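Local atomic coordinates of ADP-ribosylation factor-binding protein GGA2 (Saccharomyces cerevisiae, PDB entry 3MNM), a protein that may help regulate membrane traffic through the trans-Golgi network and binds the small GTPases ARF1 and ARF2. Residues A[9-17]-A[21-29]. Numbering follows the deposited sequence. Where two conformers were deposited one is given.
Sequences ARTLVNQSP and IEFEISRES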
ATOM      1  N   ALA A   9       0.738 -14.546   2.530  1.00 36.92           N
ATOM      2  CA  ALA A   9       1.855 -13.920   3.226  1.00 34.62           C
ATOM      3  C   ALA A   9       1.934 -12.428   2.903  1.00 25.51           C
ATOM      4  O   ALA A   9       1.460 -11.988   1.856  1.00 39.73           O
ATOM      5  CB  ALA A   9       3.162 -14.608   2.865  1.00 39.73           C
ATOM      6  N   ARG A  10       2.523 -11.661   3.812  1.00 29.89           N
ATOM      7  CA  ARG A  10       2.693 -10.226   3.603  1.00 25.88           C
ATOM      8  C   ARG A  10       4.044  -9.946   2.995  1.00 29.58           C
ATOM      9  O   ARG A  10       5.058 -10.500   3.426  1.00 32.11           O
ATOM     10  CB  ARG A  10       2.605  -9.470   4.922  1.00 27.88           C
ATOM     11  CG  ARG A  10       1.295  -9.639   5.653  1.00 30.80           C
ATOM     12  CD  ARG A  10       0.421  -8.441   5.438  1.00 23.65           C
ATOM     13  NE  ARG A  10      -0.891  -8.627   6.038  1.00 27.69           N
ATOM     14  CZ  ARG A  10      -1.357  -7.911   7.055  1.00 22.00           C
ATOM     15  NH1 ARG A  10      -0.615  -6.952   7.599  1.00 17.99           N
ATOM     16  NH2 ARG A  10      -2.567  -8.166   7.524  1.00 19.45           N
ATOM     17  N   THR A  11       4.064  -9.078   1.997  1.00 22.29           N
ATOM     18  CA  THR A  11       5.318  -8.547   1.511  1.00 20.32           C
ATOM     19  C   THR A  11       5.507  -7.162   2.103  1.00 25.27           C
ATOM     20  O   THR A  11       4.582  -6.335   2.082  1.00 20.69           O
ATOM     21  CB  THR A  11       5.342  -8.459  -0.030  1.00 26.66           C
ATOM     22  OG1 THR A  11       4.969  -9.729  -0.591  1.00 34.03           O
ATOM     23  CG2 THR A  11       6.723  -8.088  -0.512  1.00 28.65           C
ATOM     24  N   LEU A  12       6.690  -6.913   2.654  1.00 18.19           N
ATOM     25  CA  LEU A  12       6.996  -5.594   3.191  0.60 18.03           C
ATOM     26  C   LEU A  12       7.301  -4.644   2.046  1.00 20.77           C
ATOM     27  O   LEU A  12       8.108  -4.946   1.161  1.00 21.71           O
ATOM     28  CB  LEU A  12       8.166  -5.626   4.178  0.60 19.38           C
ATOM     29  CG  LEU A  12       8.501  -4.246   4.751  0.60 19.54           C
ATOM     30  CD1 LEU A  12       7.394  -3.771   5.693  0.60 21.04           C
ATOM     31  CD2 LEU A  12       9.860  -4.211   5.454  0.60 24.81           C
ATOM     32  N   VAL A  13       6.629  -3.500   2.052  1.00 15.47           N
ATOM     33  CA  VAL A  13       6.839  -2.477   1.046  1.00 13.00           C
ATOM     34  C   VAL A  13       7.735  -1.394   1.611  1.00 16.25           C
ATOM     35  O   VAL A  13       8.700  -0.992   0.979  1.00 16.48           O
ATOM     36  CB  VAL A  13       5.496  -1.845   0.585  1.00 12.96           C
ATOM     37  CG1 VAL A  13       5.751  -0.716  -0.400  1.00 12.54           C
ATOM     38  CG2 VAL A  13       4.593  -2.921  -0.037  1.00 14.09           C
ATOM     39  N   ASN A  14       7.406  -0.895   2.800  1.00 12.45           N
ATOM     40  CA  ASN A  14       8.232   0.122   3.427  1.00 12.03           C
ATOM     41  C   ASN A  14       7.981   0.203   4.920  1.00 21.16           C
ATOM     42  O   ASN A  14       6.877  -0.071   5.387  1.00 17.90           O
ATOM     43  CB  ASN A  14       7.969   1.495   2.812  1.00 13.37           C
ATOM     44  CG  ASN A  14       9.106   2.462   3.054  1.00 21.03           C
ATOM     45  OD1 ASN A  14      10.204   2.263   2.548  1.00 24.22           O
ATOM     46  ND2 ASN A  14       8.850   3.518   3.831  1.00 15.37           N
ATOM     47  N   GLN A  15       9.014   0.580   5.661  1.00 15.57           N
ATOM     48  CA  GLN A  15       8.854   0.919   7.068  1.00 16.92           C
ATOM     49  C   GLN A  15       9.614   2.197   7.351  1.00 18.52           C
ATOM     50  O   GLN A  15      10.819   2.281   7.121  1.00 18.87           O
ATOM     51  CB  GLN A  15       9.324  -0.221   7.963  1.00 16.35           C
ATOM     52  CG  GLN A  15       9.361   0.136   9.434  1.00 19.06           C
ATOM     53  CD  GLN A  15       9.457  -1.087  10.318  1.00 28.44           C
ATOM     54  OE1 GLN A  15       9.076  -2.192   9.914  1.00 32.09           O
ATOM     55  NE2 GLN A  15       9.964  -0.898  11.536  1.00 32.82           N
ATOM     56  N   SER A  16       8.900   3.210   7.832  1.00 15.03           N
ATOM     57  CA  SER A  16       9.505   4.474   8.168  1.00 13.81           C
ATOM     58  C   SER A  16       9.433   4.624   9.687  1.00 14.95           C
ATOM     59  O   SER A  16       9.008   3.694  10.372  1.00 18.71           O
ATOM     60  CB  SER A  16       8.761   5.616   7.469  1.00 17.19           C
ATOM     61  OG  SER A  16       7.516   5.867   8.115  1.00 17.18           O
ATOM     62  N   PRO A  17       9.857   5.778  10.214  1.00 15.07           N
ATOM     63  CA  PRO A  17       9.737   5.984  11.664  1.00 17.43           C
ATOM     64  C   PRO A  17       8.280   5.937  12.120  1.00 23.38           C
ATOM     65  O   PRO A  17       8.012   5.603  13.274  1.00 19.13           O
ATOM     66  CB  PRO A  17      10.294   7.394  11.867  1.00 20.51           C
ATOM     67  CG  PRO A  17      11.222   7.612  10.682  1.00 22.12           C
ATOM     68  CD  PRO A  17      10.567   6.883   9.547  1.00 17.28           C
ATOM     69  N   ILE A  21       4.121  -0.188   5.653  1.00 12.40           N
ATOM     70  CA  ILE A  21       3.241  -0.530   4.541  1.00 11.03           C
ATOM     71  C   ILE A  21       3.551  -1.937   4.079  1.00 16.72           C
ATOM     72  O   ILE A  21       4.714  -2.255   3.817  1.00 14.92           O
ATOM     73  CB  ILE A  21       3.415   0.422   3.325  1.00 10.72           C
ATOM     74  CG1 ILE A  21       3.297   1.897   3.746  1.00 12.46           C
ATOM     75  CG2 ILE A  21       2.427   0.026   2.191  1.00 11.75           C
ATOM     76  CD1 ILE A  21       3.580   2.904   2.608  1.00 11.67           C
ATOM     77  N   GLU A  22       2.522  -2.775   3.991  1.00 11.76           N
ATOM     78  CA  GLU A  22       2.664  -4.140   3.481  1.00 14.45           C
ATOM     79  C   GLU A  22       1.642  -4.447   2.386  1.00 17.92           C
ATOM     80  O   GLU A  22       0.540  -3.900   2.388  1.00 13.78           O
ATOM     81  CB  GLU A  22       2.497  -5.158   4.617  1.00 16.01           C
ATOM     82  CG  GLU A  22       3.504  -5.018   5.738  1.00 15.30           C
ATOM     83  CD  GLU A  22       3.118  -5.838   6.956  1.00 23.93           C
ATOM     84  OE1 GLU A  22       2.000  -5.632   7.478  1.00 19.85           O
ATOM     85  OE2 GLU A  22       3.927  -6.689   7.393  1.00 22.00           O
ATOM     86  N   PHE A  23       2.010  -5.325   1.451  1.00 14.88           N
ATOM     87  CA  PHE A  23       1.067  -5.833   0.464  1.00 16.70           C
ATOM     88  C   PHE A  23       0.820  -7.317   0.706  1.00 20.10           C
ATOM     89  O   PHE A  23       1.746  -8.064   1.027  1.00 19.88           O
ATOM     90  CB  PHE A  23       1.606  -5.719  -0.965  1.00 17.17           C
ATOM     91  CG  PHE A  23       1.738  -4.309  -1.484  1.00 17.98           C
ATOM     92  CD1 PHE A  23       2.538  -4.050  -2.584  1.00 16.30           C
ATOM     93  CD2 PHE A  23       1.066  -3.258  -0.894  1.00 19.90           C
ATOM     94  CE1 PHE A  23       2.674  -2.755  -3.086  1.00 18.34           C
ATOM     95  CE2 PHE A  23       1.199  -1.965  -1.385  1.00 21.72           C
ATOM     96  CZ  PHE A  23       2.001  -1.716  -2.483  1.00 21.05           C
ATOM     97  N   GLU A  24      -0.426  -7.732   0.547  1.00 15.62           N
ATOM     98  CA  GLU A  24      -0.741  -9.145   0.350  1.00 16.08           C
ATOM     99  C   GLU A  24      -1.010  -9.333  -1.133  1.00 22.88           C
ATOM    100  O   GLU A  24      -1.954  -8.754  -1.677  1.00 19.24           O
ATOM    101  CB  GLU A  24      -1.933  -9.589   1.214  1.00 17.04           C
ATOM    102  CG  GLU A  24      -1.564  -9.907   2.664  1.00 27.12           C
ATOM    103  CD  GLU A  24      -2.756 -10.337   3.527  1.00 30.71           C
ATOM    104  OE1 GLU A  24      -3.872 -10.519   2.988  1.00 25.30           O
ATOM    105  OE2 GLU A  24      -2.575 -10.475   4.757  1.00 29.94           O
ATOM    106  N   ILE A  25      -0.160 -10.123  -1.794  1.00 16.76           N
ATOM    107  CA  ILE A  25      -0.237 -10.304  -3.234  1.00 15.52           C
ATOM    108  C   ILE A  25      -0.540 -11.756  -3.559  1.00 26.62           C
ATOM    109  O   ILE A  25       0.122 -12.655  -3.045  1.00 23.80           O
ATOM    110  CB  ILE A  25       1.085  -9.898  -3.920  1.00 20.74           C
ATOM    111  CG1 ILE A  25       1.440  -8.450  -3.566  1.00 23.05           C
ATOM    112  CG2 ILE A  25       1.011 -10.096  -5.451  1.00 21.53           C
ATOM    113  CD1 ILE A  25       2.839  -8.053  -3.982  1.00 34.38           C
ATOM    114  N   SER A  26      -1.543 -11.978  -4.402  1.00 20.86           N
ATOM    115  CA  SER A  26      -1.877 -13.334  -4.841  1.00 28.19           C
ATOM    116  C   SER A  26      -2.336 -13.349  -6.295  1.00 32.08           C
ATOM    117  O   SER A  26      -2.901 -12.378  -6.785  1.00 27.10           O
ATOM    118  CB  SER A  26      -2.953 -13.944  -3.941  1.00 26.85           C
ATOM    119  OG  SER A  26      -4.153 -13.185  -3.969  1.00 29.15           O
ATOM    120  N   ARG A  27      -2.086 -14.449  -6.996  1.00 28.24           N
ATOM    121  CA  ARG A  27      -2.571 -14.556  -8.360  1.00 32.33           C
ATOM    122  C   ARG A  27      -3.908 -15.273  -8.370  1.00 34.73           C
ATOM    123  O   ARG A  27      -4.094 -16.269  -7.674  1.00 39.39           O
ATOM    124  CB  ARG A  27      -1.566 -15.267  -9.270  1.00 33.61           C
ATOM    125  CG  ARG A  27      -2.079 -15.465 -10.688  1.00 34.08           C
ATOM    126  CD  ARG A  27      -0.969 -15.891 -11.632  1.00 39.33           C
ATOM    127  NE  ARG A  27       0.014 -14.831 -11.826  1.00 38.76           N
ATOM    128  CZ  ARG A  27      -0.157 -13.805 -12.654  1.00 36.85           C
ATOM    129  NH1 ARG A  27       0.787 -12.882 -12.775  1.00 38.05           N
ATOM    130  NH2 ARG A  27      -1.278 -13.699 -13.358  1.00 37.24           N
ATOM    131  N   GLU A  28      -4.840 -14.762  -9.163  1.00 35.76           N
ATOM    132  CA  GLU A  28      -6.169 -15.357  -9.246  1.00 39.50           C
ATOM    133  C   GLU A  28      -6.472 -15.919 -10.622  1.00 45.14           C
ATOM    134  O   GLU A  28      -7.264 -16.847 -10.765  1.00 50.87           O
ATOM    135  CB  GLU A  28      -7.224 -14.326  -8.881  1.00 35.45           C
ATOM    136  CG  GLU A  28      -7.178 -13.931  -7.437  1.00 35.74           C
ATOM    137  CD  GLU A  28      -8.363 -13.093  -7.041  1.00 29.75           C
ATOM    138  OE1 GLU A  28      -9.119 -12.673  -7.946  1.00 34.51           O
ATOM    139  OE2 GLU A  28      -8.532 -12.866  -5.827  1.00 28.85           O
ATOM    140  N   SER A  29      -5.849 -15.339 -11.637  1.00 41.16           N
ATOM    141  CA  SER A  29      -6.075 -15.768 -13.004  1.00 46.70           C
ATOM    142  C   SER A  29      -4.760 -15.670 -13.755  1.00 50.28           C
ATOM    143  O   SER A  29      -3.753 -15.218 -13.204  1.00 41.22           O
ATOM    144  CB  SER A  29      -7.135 -14.886 -13.666  1.00 43.55           C
ATOM    145  OG  SER A  29      -7.314 -15.237 -15.026  1.00 62.09           O
TER
HETATM  146  O   HOH W   1       2.380 -11.052  -0.540  1.00 26.22           O
HETATM  147  O   HOH W   2      -4.520 -10.347   6.560  1.00 36.99           O
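The guanidinium of Arg10 lies between two carboxylates of the neighbouring strand, that of Glu24, its own cross-strand partner, and that of Glu22, two residues earlier, and forms a salt bridge with each. Its NE meets Glu24 OE2 at 2.8 Å in a nearly straight bond (171°), on the anti side of the carboxylate but well out of its plane, while NH1 lies 2.9 Å from Glu22 OE1 and approaches from above that carboxylate, the guanidinium and Glu22 carboxylate planes standing 85° apart. A bend at chi2 (-101°) turns the guanidinium so that both acids lie at its edge; water 2 joins NH2 to Glu24 OE2, and Asp78 adds a third carboxylate at NH2. With an alanine here, Glu22 and Glu24 would probably both lose the positive group they share. Backbone bonds pair 10-15 with 21-24 as an antiparallel hairpin at the margin of the Ig-like beta sandwich of the GAE domain. Thr11 and Phe23 exchange two bonds, Thr11 N to Phe23 O being 2.7 Å. Beyond Leu12 the register slips by one in a classic beta bulge: Ile21 O accepts from Val13 N at 2.9 Å and, at a longer 3.2 Å, from Asn14 N. The bulge brings Val13 to the inner face, where CG2, anti to its carbonyl carbon, sits over the centre of one face of the Phe23 ring, 3.4 Å from its centroid, in a CH-pi contact. Val13 CB also packs on Ile21 CG2, and both residues touch Trp101 of the facing sheet.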